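Local coordinates for protein probable translation initiation factor eIF-2B subunit epsilon (Schizosaccharomyces pombe, PDB 5B04) that serves as a component of the eIF2B complex, which catalyses the exchange of GDP for GTP on the gamma subunit of translation initiation factor eIF2, at residues Asp129-Val134 and Tyr270-Arg275; Ala153-Val158 and Asp242-Phe247; His166-Arg171 and Asp217-Gln222; Glu173-Val178 and Tyr189-Arg194; Ser184-Tyr189 and Ile261-Ala266. All blocks are in the same frame, centred on the assembly; numbering follows the deposited sequence.

Interaction 1: Asp129-Val134 and Tyr270-Arg275; sequences DVVSNV and YAARVR. With PO4 (phosphate ion), chain S.
Val131 projects its CG2 methyl between Tyr270 and Ala272, 4.0 Å from Tyr270 CE2 and 4.1 Å from Ala272 CB; the tyrosine ring bounds the hollow on one side and the alanine methyl on the other. A chi1 of -77° sets CG1 anti to the carbonyl carbon, which leaves CG2 between the backbone N and the carbonyl carbon. Ile283 of helix 277-288 closes over this face, touching Val131, Tyr270, Ala272 and Val274. On the other face, Val130 and Arg273 cross obliquely, with Val130 CG1 3.5 Å from Arg273 CG, while the arginine's polar end runs on to Ser127 and Tyr27. The backbones form a two-stranded antiparallel sheet within the nucleotidyltransferase-like domain, 130-132 against 271-273. Val131 N donates to Ala272 O at 2.9 Å in a nearly straight bond (174°); the return bond from Ala272 N is weak. One step outward, Val274 N reaches Asp129 O at 3.0 Å. At the other end Ser132 makes an ST turn: OG, anti to its backbone N, accepts from Val134 N and donates to Tyr270 O at 2.7 Å. Beside this hydroxyl the Val134 CG2 bump lies against Ala271 CB. Tyr270 also meets Phe345 of the neighbouring beta subunit. Past the strands, the Arg275 guanidinium holds a phosphate ion at its edge, Arg275 NH1 lying 3.0 Å from PO4 O2. Its NE pairs with Glu173.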
# COMPACT_ATOMS: atom_id res chain seq x y z
N ASP I 129 -43.25 27.80 29.50
CA ASP I 129 -42.90 26.61 28.73
C ASP I 129 -41.40 26.53 28.51
O ASP I 129 -40.75 27.52 28.18
CB ASP I 129 -43.63 26.61 27.38
CG ASP I 129 -45.08 26.21 27.50
OD1 ASP I 129 -45.36 25.02 27.76
OD2 ASP I 129 -45.96 27.09 27.34
N VAL I 130 -40.84 25.34 28.71
CA VAL I 130 -39.40 25.14 28.55
C VAL I 130 -39.06 24.40 27.27
O VAL I 130 -39.85 23.61 26.75
CB VAL I 130 -38.80 24.37 29.74
CG1 VAL I 130 -39.11 25.07 31.05
CG2 VAL I 130 -39.33 22.94 29.77
N VAL I 131 -37.87 24.69 26.75
CA VAL I 131 -37.29 23.93 25.65
C VAL I 131 -35.95 23.39 26.12
O VAL I 131 -35.02 24.15 26.41
CB VAL I 131 -37.12 24.79 24.39
CG1 VAL I 131 -38.45 24.98 23.69
CG2 VAL I 131 -36.52 26.14 24.74
N SER I 132 -35.84 22.07 26.23
CA SER I 132 -34.63 21.48 26.78
C SER I 132 -34.46 20.01 26.44
O SER I 132 -35.42 19.24 26.44
CB SER I 132 -34.59 21.66 28.30
OG SER I 132 -33.37 21.19 28.83
N ASN I 133 -33.22 19.62 26.14
CA ASN I 133 -32.86 18.23 25.97
C ASN I 133 -32.06 17.73 27.17
O ASN I 133 -31.45 16.67 27.12
CB ASN I 133 -32.07 18.03 24.68
CG ASN I 133 -30.92 19.00 24.54
OD1 ASN I 133 -30.64 19.79 25.44
ND2 ASN I 133 -30.23 18.95 23.40
N VAL I 134 -32.06 18.53 28.23
CA VAL I 134 -31.38 18.17 29.47
C VAL I 134 -32.12 17.06 30.20
O VAL I 134 -33.27 17.23 30.60
CB VAL I 134 -31.24 19.38 30.42
CG1 VAL I 134 -30.80 18.93 31.81
CG2 VAL I 134 -30.28 20.41 29.86
N TYR I 270 -28.84 22.02 26.64
CA TYR I 270 -29.53 23.24 26.30
C TYR I 270 -30.63 23.38 27.29
O TYR I 270 -31.25 22.42 27.64
CB TYR I 270 -30.08 23.35 24.90
CG TYR I 270 -30.67 24.68 24.56
CD1 TYR I 270 -29.89 25.76 24.37
CD2 TYR I 270 -32.01 24.82 24.38
CE1 TYR I 270 -30.42 26.96 24.04
CE2 TYR I 270 -32.56 26.03 24.05
CZ TYR I 270 -31.76 27.08 23.89
OH TYR I 270 -32.28 28.27 23.56
N ALA I 271 -30.92 24.60 27.71
CA ALA I 271 -32.20 24.76 28.39
C ALA I 271 -32.59 26.22 28.35
O ALA I 271 -31.75 27.07 28.49
CB ALA I 271 -32.17 24.31 29.82
N ALA I 272 -33.87 26.51 28.19
CA ALA I 272 -34.36 27.87 28.13
C ALA I 272 -35.85 27.88 28.26
O ALA I 272 -36.49 26.89 28.03
CB ALA I 272 -33.95 28.52 26.85
N ARG I 273 -36.41 29.03 28.58
CA ARG I 273 -37.85 29.21 28.69
C ARG I 273 -38.37 30.26 27.73
O ARG I 273 -37.77 31.32 27.56
CB ARG I 273 -38.24 29.59 30.12
CG ARG I 273 -38.12 28.46 31.12
CD ARG I 273 -38.73 28.83 32.46
NE ARG I 273 -38.18 30.08 32.98
CZ ARG I 273 -38.93 31.12 33.33
NH1 ARG I 273 -40.25 31.06 33.23
NH2 ARG I 273 -38.35 32.23 33.78
N VAL I 274 -39.50 29.97 27.09
CA VAL I 274 -40.17 30.93 26.23
C VAL I 274 -41.09 31.81 27.06
O VAL I 274 -42.27 31.50 27.23
CB VAL I 274 -40.98 30.23 25.12
CG1 VAL I 274 -41.41 31.24 24.07
CG2 VAL I 274 -40.16 29.12 24.49
N ARG I 275 -40.54 32.90 27.59
CA ARG I 275 -41.26 33.74 28.53
C ARG I 275 -41.53 35.14 27.98
O ARG I 275 -42.13 35.97 28.66
CB ARG I 275 -40.47 33.84 29.84
CG ARG I 275 -39.01 34.21 29.63
CD ARG I 275 -38.33 34.59 30.92
NE ARG I 275 -37.14 35.40 30.68
CZ ARG I 275 -37.16 36.70 30.41
NH1 ARG I 275 -38.32 37.34 30.34
NH2 ARG I 275 -36.03 37.35 30.20
P PO4 S . -36.97 40.73 29.56
O1 PO4 S . -37.08 39.73 28.44
O2 PO4 S . -37.30 40.06 30.87
O3 PO4 S . -37.94 41.86 29.32
O4 PO4 S . -35.56 41.28 29.62

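Interaction 2: Ala153-Val158 and Asp242-Phe247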
# COMPACT_ATOMS: atom_id res chain seq x y z
N ALA I 153 -32.96 20.19 52.98
CA ALA I 153 -32.63 20.53 51.60
C ALA I 153 -33.91 20.57 50.78
O ALA I 153 -34.44 19.53 50.39
CB ALA I 153 -31.64 19.54 51.02
N ILE I 154 -34.41 21.78 50.53
CA ILE I 154 -35.75 21.95 49.99
C ILE I 154 -35.83 21.88 48.46
O ILE I 154 -36.66 21.16 47.92
CB ILE I 154 -36.35 23.29 50.46
CG1 ILE I 154 -36.46 23.30 51.98
CG2 ILE I 154 -37.71 23.52 49.83
CD1 ILE I 154 -37.17 22.09 52.53
N MET I 155 -34.97 22.63 47.78
CA MET I 155 -35.08 22.73 46.33
C MET I 155 -33.73 22.75 45.61
O MET I 155 -32.76 23.35 46.09
CB MET I 155 -35.89 23.99 45.96
CG MET I 155 -35.88 24.36 44.49
SD MET I 155 -36.94 25.78 44.14
CE MET I 155 -35.85 27.15 44.52
N THR I 156 -33.67 22.07 44.47
CA THR I 156 -32.49 22.09 43.62
C THR I 156 -32.75 22.92 42.36
O THR I 156 -33.65 22.60 41.58
CB THR I 156 -32.06 20.67 43.20
OG1 THR I 156 -31.61 19.94 44.35
CG2 THR I 156 -30.94 20.72 42.17
N MET I 157 -31.97 23.98 42.18
CA MET I 157 -32.14 24.87 41.04
C MET I 157 -31.28 24.45 39.85
O MET I 157 -30.06 24.52 39.91
CB MET I 157 -31.82 26.31 41.44
CG MET I 157 -32.75 26.89 42.49
SD MET I 157 -32.38 28.61 42.89
CE MET I 157 -30.80 28.43 43.72
N VAL I 158 -31.94 24.02 38.78
CA VAL I 158 -31.23 23.65 37.55
C VAL I 158 -30.87 24.89 36.74
O VAL I 158 -31.74 25.67 36.36
CB VAL I 158 -32.08 22.71 36.67
CG1 VAL I 158 -31.44 22.53 35.31
CG2 VAL I 158 -32.27 21.37 37.36
N ASP I 242 -43.24 35.18 44.27
CA ASP I 242 -42.23 34.82 43.28
C ASP I 242 -41.26 33.80 43.86
O ASP I 242 -40.80 33.94 44.99
CB ASP I 242 -41.46 36.06 42.80
CG ASP I 242 -40.42 35.72 41.75
OD1 ASP I 242 -40.71 34.89 40.87
OD2 ASP I 242 -39.31 36.28 41.82
N ILE I 243 -40.95 32.77 43.08
CA ILE I 243 -40.10 31.69 43.56
C ILE I 243 -38.65 32.14 43.75
O ILE I 243 -37.85 31.44 44.37
CB ILE I 243 -40.14 30.48 42.60
CG1 ILE I 243 -39.71 29.20 43.32
CG2 ILE I 243 -39.29 30.74 41.37
CD1 ILE I 243 -39.68 27.98 42.43
N ARG I 244 -38.31 33.31 43.23
CA ARG I 244 -36.93 33.78 43.27
C ARG I 244 -36.67 34.86 44.33
O ARG I 244 -35.76 34.72 45.15
CB ARG I 244 -36.50 34.30 41.90
CG ARG I 244 -36.01 33.21 40.96
CD ARG I 244 -34.90 32.39 41.61
NE ARG I 244 -34.30 31.43 40.69
CZ ARG I 244 -34.74 30.19 40.52
NH1 ARG I 244 -35.80 29.75 41.19
NH2 ARG I 244 -34.13 29.38 39.66
N LYS I 245 -37.46 35.93 44.31
CA LYS I 245 -37.19 37.05 45.21
C LYS I 245 -38.05 36.98 46.48
O LYS I 245 -37.86 37.77 47.41
CB LYS I 245 -37.42 38.38 44.49
CG LYS I 245 -36.73 39.57 45.16
CD LYS I 245 -35.86 40.35 44.19
CE LYS I 245 -36.42 40.32 42.77
NZ LYS I 245 -35.76 41.32 41.89
N ASP I 246 -38.97 36.03 46.53
CA ASP I 246 -39.74 35.80 47.75
C ASP I 246 -39.28 34.52 48.45
O ASP I 246 -38.90 34.54 49.62
CB ASP I 246 -41.24 35.73 47.46
CG ASP I 246 -41.81 37.05 46.98
OD1 ASP I 246 -41.16 38.09 47.22
OD2 ASP I 246 -42.90 37.05 46.38
N PHE I 247 -39.30 33.41 47.72
CA PHE I 247 -38.93 32.12 48.29
C PHE I 247 -37.42 31.99 48.52
O PHE I 247 -36.98 31.83 49.65
CB PHE I 247 -39.41 30.97 47.40
CG PHE I 247 -39.02 29.61 47.90
CD1 PHE I 247 -39.66 29.05 48.99
CD2 PHE I 247 -38.01 28.89 47.29
CE1 PHE I 247 -39.30 27.80 49.46
CE2 PHE I 247 -37.64 27.64 47.75
CZ PHE I 247 -38.29 27.09 48.83
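Met155 and Phe247 make a Met-aromatic contact where helix 243-252 packs on strand 153-161 of the mixed sheet in the nucleotidyltransferase-like domain. The tight part is all side chain. The Met155 sulfur stands 5.2 Å from the centroid of the Phe247 ring, oblique to it, and the chain bends at its last torsion (chi3 84°) to set CE 3.7 Å from Phe247 CE2. Ile154 CG2 touches the same ring near its plane, 3.8 Å from CZ. The sulfur also meets Ile243 CD1 at 3.9 Å, the methyl tip of an extended isoleucine. Phe234 packs on the Phe247 ring from outside the pair.

The side of the helix turn directed away from the strand is looser: Lys245 is exposed, and Asp242 and Asp246 partly so. Asp242 is the N-cap, its OD2 accepting from Lys245 N at 3.1 Å, while its own N donates to Asp246 OD2 at 2.8 Å.

Arg244 belongs to the packed part, at the Met157 end; this buried arginine makes salt bridges to Asp220 and Asp224 of strand 212-226. Met157 slides past it in the opposite direction, placing SD above the centre of the guanidinium, 3.7 Å from Arg244 CZ.

Interaction 3: His166-Arg171 and Asp217-Gln222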
# COMPACT_ATOMS: atom_id res chain seq x y z
N HIS I 166 -24.33 36.18 26.92
CA HIS I 166 -24.88 35.15 26.04
C HIS I 166 -26.27 35.56 25.57
O HIS I 166 -27.08 36.05 26.35
CB HIS I 166 -24.93 33.80 26.76
CG HIS I 166 -25.02 32.63 25.83
ND1 HIS I 166 -26.12 32.38 25.04
CD2 HIS I 166 -24.14 31.63 25.57
CE1 HIS I 166 -25.91 31.29 24.33
NE2 HIS I 166 -24.72 30.81 24.63
N ARG I 167 -26.53 35.35 24.28
CA ARG I 167 -27.77 35.81 23.66
C ARG I 167 -29.01 35.12 24.23
O ARG I 167 -30.12 35.62 24.11
CB ARG I 167 -27.70 35.60 22.15
CG ARG I 167 -26.40 36.08 21.53
CD ARG I 167 -26.63 36.90 20.27
NE ARG I 167 -25.41 37.59 19.86
CZ ARG I 167 -25.27 38.23 18.70
NH1 ARG I 167 -26.27 38.26 17.83
NH2 ARG I 167 -24.12 38.83 18.42
N THR I 168 -28.80 33.97 24.86
CA THR I 168 -29.89 33.23 25.49
C THR I 168 -30.09 33.71 26.93
O THR I 168 -31.17 33.58 27.50
CB THR I 168 -29.63 31.72 25.48
OG1 THR I 168 -29.08 31.33 24.21
CG2 THR I 168 -30.91 30.94 25.74
N ARG I 169 -29.03 34.29 27.50
CA ARG I 169 -29.07 34.80 28.86
C ARG I 169 -29.70 36.19 28.92
O ARG I 169 -28.99 37.19 28.89
CB ARG I 169 -27.66 34.82 29.46
CG ARG I 169 -27.61 35.07 30.96
CD ARG I 169 -26.18 34.98 31.47
NE ARG I 169 -26.10 34.96 32.93
CZ ARG I 169 -25.79 36.02 33.68
NH1 ARG I 169 -25.52 37.18 33.10
NH2 ARG I 169 -25.75 35.91 35.00
N ALA I 170 -31.02 36.24 28.99
CA ALA I 170 -31.73 37.51 29.08
C ALA I 170 -31.70 38.05 30.50
O ALA I 170 -30.92 37.59 31.33
CB ALA I 170 -33.17 37.35 28.60
N ARG I 171 -32.56 39.03 30.79
CA ARG I 171 -32.51 39.72 32.08
C ARG I 171 -33.02 38.87 33.24
O ARG I 171 -32.45 38.91 34.33
CB ARG I 171 -33.32 41.02 32.00
CG ARG I 171 -33.16 41.90 33.24
CD ARG I 171 -31.70 42.15 33.57
NE ARG I 171 -31.08 43.15 32.70
CZ ARG I 171 -29.80 43.50 32.76
NH1 ARG I 171 -29.00 42.93 33.65
NH2 ARG I 171 -29.33 44.43 31.94
N ASP I 217 -21.88 33.72 35.16
CA ASP I 217 -21.85 33.04 33.87
C ASP I 217 -23.00 32.06 33.72
O ASP I 217 -23.07 31.31 32.74
CB ASP I 217 -20.52 32.32 33.67
CG ASP I 217 -20.30 31.23 34.71
OD1 ASP I 217 -20.47 31.51 35.91
OD2 ASP I 217 -19.96 30.09 34.31
N LEU I 218 -23.91 32.04 34.69
CA LEU I 218 -24.98 31.05 34.71
C LEU I 218 -26.28 31.57 34.11
O LEU I 218 -26.64 32.74 34.27
CB LEU I 218 -25.23 30.57 36.14
CG LEU I 218 -24.06 29.85 36.80
CD1 LEU I 218 -24.45 29.34 38.18
CD2 LEU I 218 -23.57 28.70 35.92
N ILE I 219 -26.98 30.69 33.40
CA ILE I 219 -28.33 30.97 32.92
C ILE I 219 -29.35 30.38 33.89
O ILE I 219 -29.40 29.17 34.08
CB ILE I 219 -28.57 30.41 31.51
CG1 ILE I 219 -27.82 31.24 30.46
CG2 ILE I 219 -30.06 30.39 31.19
CD1 ILE I 219 -28.12 30.84 29.03
N ASP I 220 -30.14 31.25 34.50
CA ASP I 220 -31.17 30.80 35.43
C ASP I 220 -32.39 30.31 34.66
O ASP I 220 -33.28 31.09 34.31
CB ASP I 220 -31.56 31.92 36.40
CG ASP I 220 -32.49 31.46 37.50
OD1 ASP I 220 -32.66 30.23 37.66
OD2 ASP I 220 -33.04 32.32 38.21
N CYS I 221 -32.43 29.01 34.40
CA CYS I 221 -33.51 28.41 33.62
C CYS I 221 -34.83 28.43 34.38
O CYS I 221 -35.90 28.33 33.78
CB CYS I 221 -33.15 26.97 33.24
SG CYS I 221 -31.47 26.75 32.61
N GLN I 222 -34.73 28.55 35.70
CA GLN I 222 -35.89 28.50 36.59
C GLN I 222 -36.65 27.19 36.42
O GLN I 222 -37.88 27.14 36.52
CB GLN I 222 -36.81 29.70 36.37
CG GLN I 222 -36.09 31.03 36.45
CD GLN I 222 -36.85 32.06 37.25
OE1 GLN I 222 -38.02 31.86 37.60
NE2 GLN I 222 -36.21 33.19 37.54
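Arg169 reaches across to the backbone of Leu218: its NE donates to Leu218 O at 2.6 Å with an N-H...O angle of 176°. The carbonyl oxygen lies in the guanidinium plane, but the donor stands well above the plane of the carbonyl, 48° out of it. NH2 adds only a weak second bond to the same oxygen, 3.4 Å away. The arginine chain gets there by staying extended from CG to NE, with CG anti to the backbone N (chi1 -169°). Its aliphatic part slides past Ile219 in the opposite direction, Arg169 CB lying 3.7 Å from Ile219 CG1. Ile219 CD1 continues to Thr168 CB at 4.0 Å.

A second shell fixes the loop that presents this arginine. A type I beta turn runs from His166 to Arg169, and His166 ND1 accepts from Thr168 N at 3.1 Å, the donor lying in the imidazole plane. Arg169 NH2 also bonds Asn216 OD1, and NH1 bonds Pro164 O. Phe345 of the beta subunit covers His166, Thr168 and Ile219, and Trp226 of the gamma subunit packs on Arg169.

Thr168 OG1 ties the loop to Asp286 of helix 277-288. In the chain the loop lies between strands 153-161 and 175-179, and here it packs along strand 212-226, itself flanked in the sheet by those two strands.

Interaction 4: Glu173-Val178 and Tyr189-Arg194; sequences ESSVFV and YQANER
Phe177 and Tyr189 lie side by side and point the same way, yet their rings are turned to an edge-to-face stack. The edge of Tyr189 approaches the face of Phe177, planes at 64° and centroids 5.5 Å apart, with Tyr189 CD1 over the rim of the phenylalanine ring and 3.9 Å from Phe177 CZ. Farther round the tyrosine, Ser175 CB lies 3.5 Å from Tyr189 CE1. These residues share one face of a beta hairpin, strands 175-179 and 186-191. On the other face are Val176 and Gln190, a hydrogen-bonded pair: Val176 N donates to Gln190 O at 3.0 Å, and the return bond is weak. The side chains of Val176 and the following loop residue Asn192 cross at about a right angle.

At the open end of the hairpin Asn192 turns its amide onto Ser174. ND2 donates to Ser174 OG at 2.6 Å, the oxygen lying in the amide plane, and Asn192 N bonds to Ser174 O at 3.0 Å. The serine OG stands anti to its backbone N (chi1 -178°), on the side facing the amide. ND2 has a second acceptor in Asn216 OD1, so two neutral oxygens can use both its hydrogens, while the aromatic pair further along relies on edge-to-face packing.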
# COMPACT_ATOMS: atom_id res chain seq x y z
N GLU I 173 -32.89 35.64 33.31
CA GLU I 173 -31.87 34.60 33.45
C GLU I 173 -30.56 35.16 33.99
O GLU I 173 -29.73 34.43 34.52
CB GLU I 173 -31.63 33.90 32.11
CG GLU I 173 -32.80 33.06 31.61
CD GLU I 173 -33.96 33.89 31.09
OE1 GLU I 173 -33.76 35.09 30.82
OE2 GLU I 173 -35.08 33.34 30.95
N SER I 174 -30.37 36.47 33.84
CA SER I 174 -29.16 37.13 34.33
C SER I 174 -29.19 37.29 35.84
O SER I 174 -29.86 38.18 36.37
CB SER I 174 -28.98 38.49 33.66
OG SER I 174 -27.78 39.11 34.08
N SER I 175 -28.46 36.43 36.54
CA SER I 175 -28.42 36.46 38.00
C SER I 175 -27.05 36.05 38.52
O SER I 175 -26.32 35.31 37.87
CB SER I 175 -29.50 35.54 38.58
OG SER I 175 -30.77 35.83 38.04
N VAL I 176 -26.70 36.55 39.70
CA VAL I 176 -25.44 36.18 40.34
C VAL I 176 -25.66 35.07 41.36
O VAL I 176 -26.43 35.23 42.31
CB VAL I 176 -24.77 37.38 41.04
CG1 VAL I 176 -23.54 36.92 41.81
CG2 VAL I 176 -24.41 38.45 40.03
N PHE I 177 -24.97 33.95 41.16
CA PHE I 177 -25.03 32.84 42.10
C PHE I 177 -23.71 32.72 42.86
O PHE I 177 -22.64 32.90 42.29
CB PHE I 177 -25.32 31.52 41.37
CG PHE I 177 -26.73 31.40 40.87
CD1 PHE I 177 -27.14 32.07 39.72
CD2 PHE I 177 -27.65 30.61 41.54
CE1 PHE I 177 -28.44 31.95 39.26
CE2 PHE I 177 -28.95 30.48 41.08
CZ PHE I 177 -29.34 31.16 39.94
N VAL I 178 -23.80 32.43 44.16
CA VAL I 178 -22.62 32.12 44.95
C VAL I 178 -22.78 30.72 45.52
O VAL I 178 -23.60 30.49 46.41
CB VAL I 178 -22.40 33.14 46.09
CG1 VAL I 178 -21.20 32.73 46.92
CG2 VAL I 178 -22.22 34.54 45.52
N TYR I 189 -28.13 34.52 46.27
CA TYR I 189 -28.79 34.81 45.01
C TYR I 189 -29.21 36.27 44.94
O TYR I 189 -29.86 36.77 45.86
CB TYR I 189 -30.01 33.91 44.80
CG TYR I 189 -30.89 34.35 43.65
CD1 TYR I 189 -30.59 33.99 42.35
CD2 TYR I 189 -32.03 35.12 43.87
CE1 TYR I 189 -31.39 34.39 41.29
CE2 TYR I 189 -32.83 35.53 42.82
CZ TYR I 189 -32.51 35.16 41.53
OH TYR I 189 -33.30 35.56 40.49
N GLN I 190 -28.83 36.94 43.87
CA GLN I 190 -29.35 38.27 43.58
C GLN I 190 -29.44 38.47 42.07
O GLN I 190 -28.46 38.31 41.34
CB GLN I 190 -28.48 39.36 44.23
CG GLN I 190 -27.03 39.41 43.77
CD GLN I 190 -26.38 40.74 44.08
OE1 GLN I 190 -25.94 40.99 45.20
NE2 GLN I 190 -26.31 41.61 43.07
N ALA I 191 -30.64 38.79 41.60
CA ALA I 191 -30.87 38.99 40.18
C ALA I 191 -30.20 40.28 39.72
O ALA I 191 -30.24 41.29 40.41
CB ALA I 191 -32.35 39.02 39.88
N ASN I 192 -29.59 40.23 38.54
CA ASN I 192 -28.95 41.41 37.97
C ASN I 192 -29.98 42.44 37.53
O ASN I 192 -30.86 42.15 36.73
CB ASN I 192 -28.06 41.02 36.79
CG ASN I 192 -26.89 40.16 37.20
OD1 ASN I 192 -26.39 40.26 38.32
ND2 ASN I 192 -26.43 39.31 36.29
N GLU I 193 -29.86 43.65 38.07
CA GLU I 193 -30.67 44.77 37.63
C GLU I 193 -29.84 46.05 37.73
O GLU I 193 -29.46 46.47 38.82
CB GLU I 193 -31.95 44.88 38.46
CG GLU I 193 -31.76 44.63 39.94
CD GLU I 193 -33.07 44.65 40.71
OE1 GLU I 193 -34.06 45.20 40.20
OE2 GLU I 193 -33.09 44.11 41.84
N ARG I 194 -29.55 46.65 36.57
CA ARG I 194 -28.67 47.81 36.50
C ARG I 194 -29.23 48.97 37.31
O ARG I 194 -30.40 49.35 37.17
CB ARG I 194 -28.44 48.20 35.05
CG ARG I 194 -27.65 47.14 34.29
CD ARG I 194 -27.37 47.52 32.85
NE ARG I 194 -26.63 46.46 32.16
CZ ARG I 194 -26.33 46.46 30.87
NH1 ARG I 194 -26.70 47.48 30.10
NH2 ARG I 194 -25.66 45.45 30.33

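Interaction 5: Ser184-Tyr189 and Ile261-Ala266; sequences SQCVHY and IHCHVA
Cys186 puts its CB between Ile261 CG2 and Cys263 SG, 3.7 Å from each, and it is the residue most covered by this contact. Its own sulfur swings anti to the backbone N (chi1 -178°), and Cys263 SG takes the side beside its backbone N, so the two sulfur atoms stay 4.3 Å apart, Cys186 SG to Cys263 SG, and form no disulfide. Ile261 turns CG2 toward the cysteine, while the rest of its chain leads off to Met155 and to Leu252 of helix 243-252. Phe177 packs on both cysteines.

The two strands, 186-189 and 261-266, meet at 90°. The first belongs to the hairpin with strand 175-179, where Val187 and His188 both face Val178 in a classic beta bulge; the second runs parallel beside strand 153-161 in the same mixed sheet of the nucleotidyltransferase-like domain.

Just before strand 186-189, Ser184 O serves two donors: Cys263 N at 3.0 Å, nearly straight (175°), and more weakly His262 ND1 at 3.4 Å, close to the plane of the imidazole. Gln185 CB lies against the same ring, 3.5 Å from His262 CE1. Cys186 N returns a weak, bent bond to Ile261 O at 3.1 Å.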
# COMPACT_ATOMS: atom_id res chain seq x y z
N SER I 184 -22.27 22.15 46.16
CA SER I 184 -23.12 22.84 45.18
C SER I 184 -24.34 23.48 45.85
O SER I 184 -25.43 23.50 45.27
CB SER I 184 -23.57 21.87 44.08
OG SER I 184 -24.46 20.89 44.58
N GLN I 185 -24.15 24.00 47.05
CA GLN I 185 -25.22 24.68 47.77
C GLN I 185 -25.20 26.18 47.48
O GLN I 185 -24.19 26.85 47.70
CB GLN I 185 -25.09 24.44 49.28
CG GLN I 185 -25.87 25.43 50.13
CD GLN I 185 -25.88 25.07 51.60
OE1 GLN I 185 -25.14 24.19 52.04
NE2 GLN I 185 -26.72 25.75 52.37
N CYS I 186 -26.32 26.69 47.00
CA CYS I 186 -26.46 28.12 46.76
C CYS I 186 -26.51 28.86 48.09
O CYS I 186 -27.39 28.60 48.91
CB CYS I 186 -27.70 28.42 45.93
SG CYS I 186 -27.94 30.16 45.53
N VAL I 187 -25.57 29.77 48.31
CA VAL I 187 -25.53 30.51 49.56
C VAL I 187 -25.94 31.96 49.33
O VAL I 187 -26.27 32.69 50.27
CB VAL I 187 -24.13 30.47 50.20
CG1 VAL I 187 -24.22 30.75 51.69
CG2 VAL I 187 -23.48 29.12 49.96
N HIS I 188 -25.95 32.37 48.06
CA HIS I 188 -26.37 33.72 47.71
C HIS I 188 -27.05 33.76 46.35
O HIS I 188 -26.61 33.12 45.40
CB HIS I 188 -25.19 34.68 47.73
CG HIS I 188 -25.58 36.12 47.64
ND1 HIS I 188 -26.12 36.68 46.50
CD2 HIS I 188 -25.50 37.12 48.54
CE1 HIS I 188 -26.36 37.96 46.71
NE2 HIS I 188 -25.99 38.26 47.94
N TYR I 189 -28.13 34.52 46.27
CA TYR I 189 -28.79 34.81 45.01
C TYR I 189 -29.21 36.27 44.94
O TYR I 189 -29.86 36.77 45.86
CB TYR I 189 -30.01 33.91 44.80
CG TYR I 189 -30.89 34.35 43.65
CD1 TYR I 189 -30.59 33.99 42.35
CD2 TYR I 189 -32.03 35.12 43.87
CE1 TYR I 189 -31.39 34.39 41.29
CE2 TYR I 189 -32.83 35.53 42.82
CZ TYR I 189 -32.51 35.16 41.53
OH TYR I 189 -33.30 35.56 40.49
N ILE I 261 -30.79 25.43 50.14
CA ILE I 261 -31.12 25.56 48.74
C ILE I 261 -29.91 25.13 47.91
O ILE I 261 -28.77 25.34 48.32
CB ILE I 261 -31.55 27.01 48.39
CG1 ILE I 261 -32.30 27.06 47.06
CG2 ILE I 261 -30.38 27.97 48.41
CD1 ILE I 261 -33.58 26.30 47.10
N HIS I 262 -30.15 24.50 46.77
CA HIS I 262 -29.06 23.91 46.00
C HIS I 262 -29.11 24.23 44.51
O HIS I 262 -30.17 24.53 43.95
CB HIS I 262 -29.05 22.39 46.18
CG HIS I 262 -28.48 21.95 47.50
ND1 HIS I 262 -27.13 21.88 47.74
CD2 HIS I 262 -29.09 21.57 48.65
CE1 HIS I 262 -26.92 21.47 48.98
NE2 HIS I 262 -28.10 21.27 49.55
N CYS I 263 -27.95 24.17 43.87
CA CYS I 263 -27.82 24.41 42.44
C CYS I 263 -27.25 23.20 41.71
O CYS I 263 -26.37 22.51 42.22
CB CYS I 263 -26.93 25.62 42.17
SG CYS I 263 -27.71 27.22 42.45
N HIS I 264 -27.76 22.96 40.50
CA HIS I 264 -27.15 21.99 39.60
C HIS I 264 -26.74 22.69 38.32
O HIS I 264 -27.59 23.12 37.54
CB HIS I 264 -28.10 20.83 39.29
CG HIS I 264 -27.55 19.86 38.30
ND1 HIS I 264 -26.89 18.70 38.68
CD2 HIS I 264 -27.54 19.86 36.95
CE1 HIS I 264 -26.51 18.04 37.60
NE2 HIS I 264 -26.89 18.72 36.54
N VAL I 265 -25.43 22.81 38.10
CA VAL I 265 -24.92 23.47 36.91
C VAL I 265 -24.76 22.48 35.76
O VAL I 265 -23.85 21.65 35.77
CB VAL I 265 -23.58 24.16 37.19
CG1 VAL I 265 -23.05 24.81 35.91
CG2 VAL I 265 -23.73 25.19 38.29
N ALA I 266 -25.66 22.57 34.79
CA ALA I 266 -25.55 21.76 33.58
C ALA I 266 -24.52 22.36 32.65
O ALA I 266 -24.62 23.53 32.28
CB ALA I 266 -26.90 21.64 32.90

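In the fold
Interactions 2 to 5 all reach one mixed sheet, and interaction 1 is the small separate sheet beside it, within whose chain loop the other four are nested. Interactions 2 and 5, centres about 10 Å apart, meet through neighbouring strands 153-161 and 260-266 and through Met157 CE, 3.6 Å from Cys263 SG. Interactions 4 and 5 share Tyr189. Two salt bridges tie the rest: Arg244 NH2 to Asp220 OD1 at 2.6 Å joins interactions 2 and 3, and Arg275 NE to Glu173 OE2 at 2.9 Å joins interactions 1 and 4. That same Arg275 carries the phosphate, probably from the crystallisation liquor. Interactions 3 and 4 also lie close, centres about 10 Å apart.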